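Local coordinates for protein beta-1,3-glucanosyltransferase (Rhizomucor miehei CAU432, PDB 4WTP) that is a fungal beta-1,3-glucanosyltransferase of glycosyl hydrolase family 17, with a catalytic domain built as a beta/alpha barrel, at residues Gln35-Asn47 with Asp260-Arg272. Numbering follows the deposited sequence.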
ATOM      1  N   GLN A  35       2.668   3.552 -16.753  1.00 20.37           N
ATOM      2  CA  GLN A  35       2.486   4.597 -15.753  1.00 19.54           C
ATOM      3  C   GLN A  35       1.019   4.740 -15.359  1.00 17.67           C
ATOM      4  O   GLN A  35       0.666   5.696 -14.670  1.00 18.77           O
ATOM      5  CB  GLN A  35       3.016   5.941 -16.243  1.00 24.42           C
ATOM      6  CG  GLN A  35       4.529   6.044 -16.390  1.00 31.31           C
ATOM      7  CD  GLN A  35       5.007   7.480 -16.384  1.00 39.64           C
ATOM      8  OE1 GLN A  35       5.562   7.946 -15.394  1.00 43.89           O
ATOM      9  NE2 GLN A  35       4.777   8.196 -17.483  1.00 44.00           N
ATOM     10  N   THR A  36       0.174   3.772 -15.751  1.00 14.61           N
ATOM     11  CA  THR A  36      -1.237   3.834 -15.350  1.00 13.20           C
ATOM     12  C   THR A  36      -1.337   3.842 -13.825  1.00 12.10           C
ATOM     13  O   THR A  36      -2.110   4.625 -13.269  1.00 13.79           O
ATOM     14  CB  THR A  36      -2.063   2.690 -15.924  1.00 14.12           C
ATOM     15  OG1 THR A  36      -2.112   2.841 -17.344  1.00 17.98           O
ATOM     16  CG2 THR A  36      -3.486   2.733 -15.432  1.00 14.57           C
ATOM     17  N   PHE A  37      -0.579   2.982 -13.154  1.00 10.23           N
ATOM     18  CA  PHE A  37      -0.487   3.070 -11.691  1.00 10.12           C
ATOM     19  C   PHE A  37       0.882   3.561 -11.294  1.00 10.23           C
ATOM     20  O   PHE A  37       1.892   3.020 -11.756  1.00 11.55           O
ATOM     21  CB  PHE A  37      -0.658   1.688 -11.056  1.00  9.97           C
ATOM     22  CG  PHE A  37      -2.014   1.075 -11.252  1.00  9.86           C
ATOM     23  CD1 PHE A  37      -3.066   1.307 -10.360  1.00  9.65           C
ATOM     24  CD2 PHE A  37      -2.224   0.175 -12.305  1.00 11.79           C
ATOM     25  CE1 PHE A  37      -4.290   0.701 -10.555  1.00 10.19           C
ATOM     26  CE2 PHE A  37      -3.445  -0.446 -12.487  1.00 12.61           C
ATOM     27  CZ  PHE A  37      -4.484  -0.167 -11.617  1.00 11.02           C
ATOM     28  N   TYR A  38       0.938   4.530 -10.383  1.00  9.71           N
ATOM     29  CA  TYR A  38       2.201   4.874  -9.746  1.00 10.30           C
ATOM     30  C   TYR A  38       2.792   3.593  -9.108  1.00  9.90           C
ATOM     31  O   TYR A  38       3.989   3.293  -9.241  1.00 11.36           O
ATOM     32  CB  TYR A  38       1.985   5.966  -8.690  1.00 10.49           C
ATOM     33  CG  TYR A  38       3.205   6.202  -7.842  1.00 10.30           C
ATOM     34  CD1 TYR A  38       4.246   7.009  -8.298  1.00 12.56           C
ATOM     35  CD2 TYR A  38       3.318   5.630  -6.570  1.00  9.94           C
ATOM     36  CE1 TYR A  38       5.368   7.216  -7.521  1.00 13.77           C
ATOM     37  CE2 TYR A  38       4.441   5.844  -5.796  1.00 12.47           C
ATOM     38  CZ  TYR A  38       5.465   6.634  -6.272  1.00 12.78           C
ATOM     39  OH  TYR A  38       6.584   6.841  -5.484  1.00 16.01           O
ATOM     40  N   GLY A  39       1.954   2.841  -8.406  1.00  9.43           N
ATOM     41  CA  GLY A  39       2.356   1.537  -7.895  1.00  9.59           C
ATOM     42  C   GLY A  39       1.150   0.770  -7.429  1.00  8.71           C
ATOM     43  O   GLY A  39       0.063   1.332  -7.335  1.00  8.36           O
ATOM     44  N   ILE A  40       1.327  -0.524  -7.168  0.50  8.97           N
ATOM     45  CA  ILE A  40       0.207  -1.378  -6.759  0.50  9.48           C
ATOM     46  C   ILE A  40       0.606  -2.219  -5.550  0.50  9.23           C
ATOM     47  O   ILE A  40       1.714  -2.810  -5.489  0.50 10.12           O
ATOM     48  CB  ILE A  40      -0.245  -2.306  -7.917  0.50 10.78           C
ATOM     49  CG1 ILE A  40      -0.594  -1.529  -9.181  0.50 10.69           C
ATOM     50  CG2 ILE A  40      -1.499  -3.054  -7.538  0.50 12.07           C
ATOM     51  CD1 ILE A  40      -0.842  -2.409 -10.389  0.50 10.84           C
ATOM     52  N   ASN A  41      -0.303  -2.270  -4.574  1.00  9.15           N
ATOM     53  CA  ASN A  41      -0.142  -3.100  -3.411  1.00  8.98           C
ATOM     54  C   ASN A  41      -0.221  -4.580  -3.778  1.00  9.88           C
ATOM     55  O   ASN A  41      -1.110  -4.977  -4.534  1.00 10.78           O
ATOM     56  CB  ASN A  41      -1.206  -2.754  -2.377  1.00  9.20           C
ATOM     57  CG  ASN A  41      -0.919  -1.417  -1.712  1.00  9.54           C
ATOM     58  OD1 ASN A  41       0.147  -1.217  -1.114  1.00 11.98           O
ATOM     59  ND2 ASN A  41      -1.833  -0.485  -1.847  1.00  9.53           N
ATOM     60  N   TYR A  42       0.688  -5.371  -3.223  1.00 11.41           N
ATOM     61  CA  TYR A  42       0.800  -6.780  -3.555  1.00 11.97           C
ATOM     62  C   TYR A  42       0.699  -7.625  -2.310  1.00 13.89           C
ATOM     63  O   TYR A  42       1.615  -7.633  -1.492  1.00 15.98           O
ATOM     64  CB  TYR A  42       2.123  -7.019  -4.313  1.00 13.56           C
ATOM     65  CG  TYR A  42       2.404  -8.468  -4.599  1.00 15.44           C
ATOM     66  CD1 TYR A  42       1.704  -9.136  -5.593  1.00 17.27           C
ATOM     67  CD2 TYR A  42       3.349  -9.177  -3.850  1.00 17.93           C
ATOM     68  CE1 TYR A  42       1.951 -10.470  -5.866  1.00 17.39           C
ATOM     69  CE2 TYR A  42       3.621 -10.519  -4.111  1.00 20.15           C
ATOM     70  CZ  TYR A  42       2.929 -11.152  -5.138  1.00 18.11           C
ATOM     71  OH  TYR A  42       3.170 -12.479  -5.418  1.00 22.31           O
ATOM     72  N   GLY A  43      -0.409  -8.349  -2.179  1.00 14.96           N
ATOM     73  CA  GLY A  43      -0.664  -9.131  -0.980  1.00 18.88           C
ATOM     74  C   GLY A  43       0.050 -10.465  -0.984  1.00 21.14           C
ATOM     75  O   GLY A  43       0.272 -11.044  -2.031  1.00 21.56           O
ATOM     76  N   VAL A  44       0.411 -10.929   0.207  1.00 21.64           N
ATOM     77  CA  VAL A  44       1.073 -12.212   0.395  1.00 25.74           C
ATOM     78  C   VAL A  44       0.237 -13.132   1.287  1.00 27.64           C
ATOM     79  O   VAL A  44      -0.149 -12.736   2.388  1.00 29.92           O
ATOM     80  CB  VAL A  44       2.461 -11.987   1.030  1.00 23.79           C
ATOM     81  CG1 VAL A  44       2.944 -13.248   1.753  1.00 28.61           C
ATOM     82  CG2 VAL A  44       3.445 -11.511  -0.028  1.00 26.70           C
ATOM     83  N   ASN A  45      -0.049 -14.348   0.800  1.00 29.70           N
ATOM     84  CA  ASN A  45      -0.710 -15.389   1.582  1.00 30.49           C
ATOM     85  C   ASN A  45       0.328 -16.135   2.405  1.00 29.97           C
ATOM     86  O   ASN A  45       1.099 -16.947   1.878  1.00 31.65           O
ATOM     87  CB  ASN A  45      -1.452 -16.373   0.656  1.00 30.23           C
ATOM     88  CG  ASN A  45      -2.246 -17.438   1.408  1.00 32.19           C
ATOM     89  OD1 ASN A  45      -2.242 -17.494   2.635  1.00 33.88           O
ATOM     90  ND2 ASN A  45      -2.961 -18.268   0.660  1.00 39.77           N
ATOM     91  N   GLU A  46       0.350 -15.851   3.695  1.00 27.87           N
ATOM     92  CA  GLU A  46       1.294 -16.459   4.608  1.00 29.39           C
ATOM     93  C   GLU A  46       1.116 -17.985   4.606  1.00 32.13           C
ATOM     94  O   GLU A  46       2.068 -18.737   4.794  1.00 33.17           O
ATOM     95  CB  GLU A  46       1.074 -15.893   6.010  1.00 31.32           C
ATOM     96  N   ASN A  47      -0.107 -18.432   4.352  1.00 35.18           N
ATOM     97  CA  ASN A  47      -0.431 -19.864   4.345  1.00 35.10           C
ATOM     98  C   ASN A  47      -0.132 -20.531   3.016  1.00 37.04           C
ATOM     99  O   ASN A  47      -0.193 -21.759   2.914  1.00 44.06           O
ATOM    100  CB  ASN A  47      -1.890 -20.082   4.745  1.00 39.67           C
ATOM    101  CG  ASN A  47      -2.233 -19.432   6.074  1.00 42.95           C
ATOM    102  OD1 ASN A  47      -1.583 -19.676   7.092  1.00 43.39           O
ATOM    103  ND2 ASN A  47      -3.254 -18.586   6.064  1.00 44.44           N
ATOM    104  N   ASP A 260       0.975  10.729  -5.439  1.00 10.45           N
ATOM    105  CA  ASP A 260       1.452   9.353  -5.618  1.00 10.09           C
ATOM    106  C   ASP A 260       0.540   8.378  -4.861  1.00  9.52           C
ATOM    107  O   ASP A 260       0.315   8.541  -3.660  1.00 10.12           O
ATOM    108  CB  ASP A 260       2.909   9.184  -5.133  1.00 10.96           C
ATOM    109  CG  ASP A 260       3.925   9.999  -5.919  1.00 13.37           C
ATOM    110  OD1 ASP A 260       3.636  10.413  -7.060  1.00 14.15           O
ATOM    111  OD2 ASP A 260       5.025  10.156  -5.361  1.00 15.47           O
ATOM    112  N   LEU A 261       0.036   7.384  -5.594  1.00  8.99           N
ATOM    113  CA  LEU A 261      -0.931   6.431  -5.076  1.00  8.60           C
ATOM    114  C   LEU A 261      -0.484   4.982  -5.275  1.00  8.90           C
ATOM    115  O   LEU A 261      -0.100   4.603  -6.394  1.00  9.86           O
ATOM    116  CB  LEU A 261      -2.267   6.623  -5.813  1.00 10.39           C
ATOM    117  CG  LEU A 261      -3.280   5.477  -5.724  1.00 10.27           C
ATOM    118  CD1 LEU A 261      -3.797   5.395  -4.308  1.00 11.32           C
ATOM    119  CD2 LEU A 261      -4.405   5.680  -6.731  1.00 11.99           C
ATOM    120  N   LEU A 262      -0.584   4.180  -4.220  1.00  8.62           N
ATOM    121  CA  LEU A 262      -0.445   2.719  -4.340  1.00  8.33           C
ATOM    122  C   LEU A 262      -1.861   2.148  -4.291  1.00  8.16           C
ATOM    123  O   LEU A 262      -2.538   2.231  -3.241  1.00  9.10           O
ATOM    124  CB  LEU A 262       0.377   2.166  -3.172  1.00  9.26           C
ATOM    125  CG  LEU A 262       1.802   2.717  -3.079  1.00  9.81           C
ATOM    126  CD1 LEU A 262       2.473   2.177  -1.811  1.00 11.22           C
ATOM    127  CD2 LEU A 262       2.599   2.419  -4.357  1.00 10.12           C
ATOM    128  N   TYR A 263      -2.308   1.603  -5.414  1.00  8.06           N
ATOM    129  CA  TYR A 263      -3.684   1.112  -5.491  1.00  8.49           C
ATOM    130  C   TYR A 263      -3.831  -0.239  -4.776  1.00  8.08           C
ATOM    131  O   TYR A 263      -2.921  -1.062  -4.810  1.00  9.44           O
ATOM    132  CB  TYR A 263      -4.116   1.015  -6.958  1.00  8.74           C
ATOM    133  CG  TYR A 263      -5.607   0.810  -7.072  1.00  9.11           C
ATOM    134  CD1 TYR A 263      -6.497   1.886  -6.952  1.00  9.50           C
ATOM    135  CD2 TYR A 263      -6.140  -0.467  -7.198  1.00  8.91           C
ATOM    136  CE1 TYR A 263      -7.866   1.696  -6.968  1.00  8.85           C
ATOM    137  CE2 TYR A 263      -7.512  -0.666  -7.209  1.00  9.09           C
ATOM    138  CZ  TYR A 263      -8.358   0.416  -7.092  1.00  9.24           C
ATOM    139  OH  TYR A 263      -9.725   0.233  -7.050  1.00 10.26           O
ATOM    140  N   PHE A 264      -4.971  -0.450  -4.127  1.00  8.48           N
ATOM    141  CA  PHE A 264      -5.233  -1.707  -3.402  1.00  8.94           C
ATOM    142  C   PHE A 264      -6.337  -2.483  -4.120  1.00  9.37           C
ATOM    143  O   PHE A 264      -7.474  -2.008  -4.138  1.00  9.28           O
ATOM    144  CB  PHE A 264      -5.682  -1.391  -1.957  1.00  9.68           C
ATOM    145  CG  PHE A 264      -5.777  -2.607  -1.094  1.00 11.05           C
ATOM    146  CD1 PHE A 264      -6.970  -3.351  -1.027  1.00 12.31           C
ATOM    147  CD2 PHE A 264      -4.654  -3.067  -0.408  1.00 12.51           C
ATOM    148  CE1 PHE A 264      -7.042  -4.508  -0.256  1.00 14.23           C
ATOM    149  CE2 PHE A 264      -4.726  -4.224   0.361  1.00 16.09           C
ATOM    150  CZ  PHE A 264      -5.917  -4.952   0.431  1.00 15.99           C
ATOM    151  N   SER A 265      -6.056  -3.640  -4.697  1.00  9.56           N
ATOM    152  CA  SER A 265      -4.750  -4.317  -4.651  1.00  9.71           C
ATOM    153  C   SER A 265      -4.538  -4.986  -6.009  1.00  9.45           C
ATOM    154  O   SER A 265      -5.394  -4.901  -6.898  1.00  9.97           O
ATOM    155  CB  SER A 265      -4.761  -5.400  -3.542  1.00 12.63           C
ATOM    156  OG  SER A 265      -5.725  -6.414  -3.806  1.00 15.24           O
ATOM    157  N   ALA A 266      -3.391  -5.651  -6.169  1.00  9.67           N
ATOM    158  CA  ALA A 266      -3.066  -6.275  -7.440  1.00  9.80           C
ATOM    159  C   ALA A 266      -4.057  -7.389  -7.834  1.00  9.92           C
ATOM    160  O   ALA A 266      -4.613  -7.378  -8.942  1.00 10.51           O
ATOM    161  CB  ALA A 266      -1.632  -6.817  -7.406  1.00 11.61           C
ATOM    162  N   PHE A 267      -4.252  -8.327  -6.916  1.00 10.46           N
ATOM    163  CA  PHE A 267      -5.031  -9.545  -7.196  1.00 10.47           C
ATOM    164  C   PHE A 267      -6.083  -9.804  -6.136  1.00 10.81           C
ATOM    165  O   PHE A 267      -5.872  -9.479  -4.976  1.00 12.63           O
ATOM    166  CB  PHE A 267      -4.108 -10.769  -7.272  1.00 11.77           C
ATOM    167  CG  PHE A 267      -2.996 -10.584  -8.255  1.00 12.46           C
ATOM    168  CD1 PHE A 267      -3.259 -10.617  -9.618  1.00 13.25           C
ATOM    169  CD2 PHE A 267      -1.674 -10.352  -7.829  1.00 13.10           C
ATOM    170  CE1 PHE A 267      -2.247 -10.419 -10.543  1.00 14.31           C
ATOM    171  CE2 PHE A 267      -0.652 -10.161  -8.764  1.00 13.43           C
ATOM    172  CZ  PHE A 267      -0.938 -10.201 -10.122  1.00 13.22           C
ATOM    173  N   ASP A 268      -7.227 -10.362  -6.536  1.00 10.63           N
ATOM    174  CA  ASP A 268      -8.190 -10.848  -5.552  1.00 11.39           C
ATOM    175  C   ASP A 268      -7.489 -11.851  -4.622  1.00 12.29           C
ATOM    176  O   ASP A 268      -6.622 -12.619  -5.055  1.00 13.33           O
ATOM    177  CB  ASP A 268      -9.338 -11.581  -6.236  1.00 11.51           C
ATOM    178  CG  ASP A 268     -10.289 -10.670  -6.940  1.00 11.63           C
ATOM    179  OD1 ASP A 268     -10.330  -9.445  -6.623  1.00 10.59           O
ATOM    180  OD2 ASP A 268     -11.021 -11.169  -7.845  1.00 13.25           O
ATOM    181  N   GLU A 269      -7.874 -11.840  -3.358  1.00 13.67           N
ATOM    182  CA  GLU A 269      -7.290 -12.741  -2.371  1.00 15.69           C
ATOM    183  C   GLU A 269      -8.387 -13.563  -1.696  1.00 16.96           C
ATOM    184  O   GLU A 269      -8.949 -13.152  -0.676  1.00 18.35           O
ATOM    185  CB  GLU A 269      -6.514 -11.936  -1.348  1.00 17.66           C
ATOM    186  CG  GLU A 269      -5.300 -11.234  -1.955  1.00 18.75           C
ATOM    187  CD  GLU A 269      -4.477 -10.515  -0.893  1.00 23.62           C
ATOM    188  OE1 GLU A 269      -3.462 -11.073  -0.412  1.00 26.94           O
ATOM    189  OE2 GLU A 269      -4.859  -9.395  -0.515  1.00 26.21           O
ATOM    190  N   PRO A 270      -8.699 -14.739  -2.279  1.00 19.22           N
ATOM    191  CA  PRO A 270      -9.785 -15.624  -1.818  1.00 20.83           C
ATOM    192  C   PRO A 270      -9.782 -15.973  -0.333  1.00 24.81           C
ATOM    193  O   PRO A 270     -10.843 -16.260   0.190  1.00 25.73           O
ATOM    194  CB  PRO A 270      -9.597 -16.899  -2.652  1.00 21.31           C
ATOM    195  CG  PRO A 270      -8.879 -16.454  -3.873  1.00 20.85           C
ATOM    196  CD  PRO A 270      -8.005 -15.295  -3.450  1.00 20.01           C
ATOM    197  N   TYR A 271      -8.629 -15.932   0.334  1.00 24.16           N
ATOM    198  CA  TYR A 271      -8.570 -16.369   1.733  1.00 26.78           C
ATOM    199  C   TYR A 271      -9.232 -15.406   2.729  1.00 28.40           C
ATOM    200  O   TYR A 271      -9.610 -15.799   3.848  1.00 29.21           O
ATOM    201  CB  TYR A 271      -7.130 -16.711   2.145  1.00 28.33           C
ATOM    202  CG  TYR A 271      -6.266 -15.530   2.569  1.00 34.07           C
ATOM    203  CD1 TYR A 271      -6.244 -15.113   3.901  1.00 34.82           C
ATOM    204  CD2 TYR A 271      -5.451 -14.857   1.645  1.00 31.11           C
ATOM    205  CE1 TYR A 271      -5.453 -14.044   4.304  1.00 36.72           C
ATOM    206  CE2 TYR A 271      -4.659 -13.782   2.036  1.00 29.43           C
ATOM    207  CZ  TYR A 271      -4.662 -13.381   3.372  1.00 25.86           C
ATOM    208  OH  TYR A 271      -3.901 -12.326   3.773  1.00 32.17           O
ATOM    209  N   ARG A 272      -9.381 -14.147   2.338  1.00 26.46           N
ATOM    210  CA  ARG A 272      -9.974 -13.155   3.234  1.00 27.36           C
ATOM    211  C   ARG A 272     -11.502 -13.277   3.317  1.00 29.28           C
ATOM    212  O   ARG A 272     -12.121 -12.718   4.222  1.00 29.01           O
ATOM    213  CB  ARG A 272      -9.563 -11.737   2.789  1.00 25.56           C
ATOM    214  CG  ARG A 272      -8.063 -11.505   2.862  1.00 25.80           C
ATOM    215  CD  ARG A 272      -7.632 -10.080   2.561  1.00 26.02           C
TER
HETATM  216  O   HOH W   1      -1.766   3.977  -8.572  1.00 15.68           O
HETATM  217  O   HOH W   2      -2.709  -8.491  -4.167  1.00 10.80           O
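G39 and I40 pair in parallel with L262 and Y263, joining the first and last strands of the beta/alpha (TIM) barrel, so that strand 262-263 closes the cylinder against strand 39-41. The ladder is short and dense. Y263 N donates to G39 O, N41 N to Y263 O at 2.9 Å, and A266 N to N41 O at 2.9 Å, which carries the pairing past the cis peptide before S265. Glycine suits position 39 because, having no side chain, it lets the methyl CD2 of L262 lie against its CA at 3.7 Å. On the face of I40 and Y263, F37 packs against Y263 CB, both resting on helix 240-256, while I40, in one of its two conformers, touches A266, which lies against helix 52-62. N41, inside the barrel, has an amide that suits both kinds of neighbour: OD1 accepts from R70, while ND2 donates to S222 O and only weakly to Y263 O. At the strand entrance the D260 carboxylate stacks on the Y38 ring, planes 6° apart, with D260 CB over the ring centre; K220 pairs with D260 OD2, and Y95 bonds to the Y38 hydroxyl.

Beyond A266 the chains part. Water bridges G43 N and F267 N, and Y42 meets F267 edge to edge, still buried against helix 52-62, its hydroxyl bonded to D58. The solvent side begins past V44, where exposed Y271 offers a broad ring to the N45 amide, whose plane is 13° from the ring's. N45 OD1 lies over one ring face and also accepts from N47 N at 2.9 Å, closing an Asx turn.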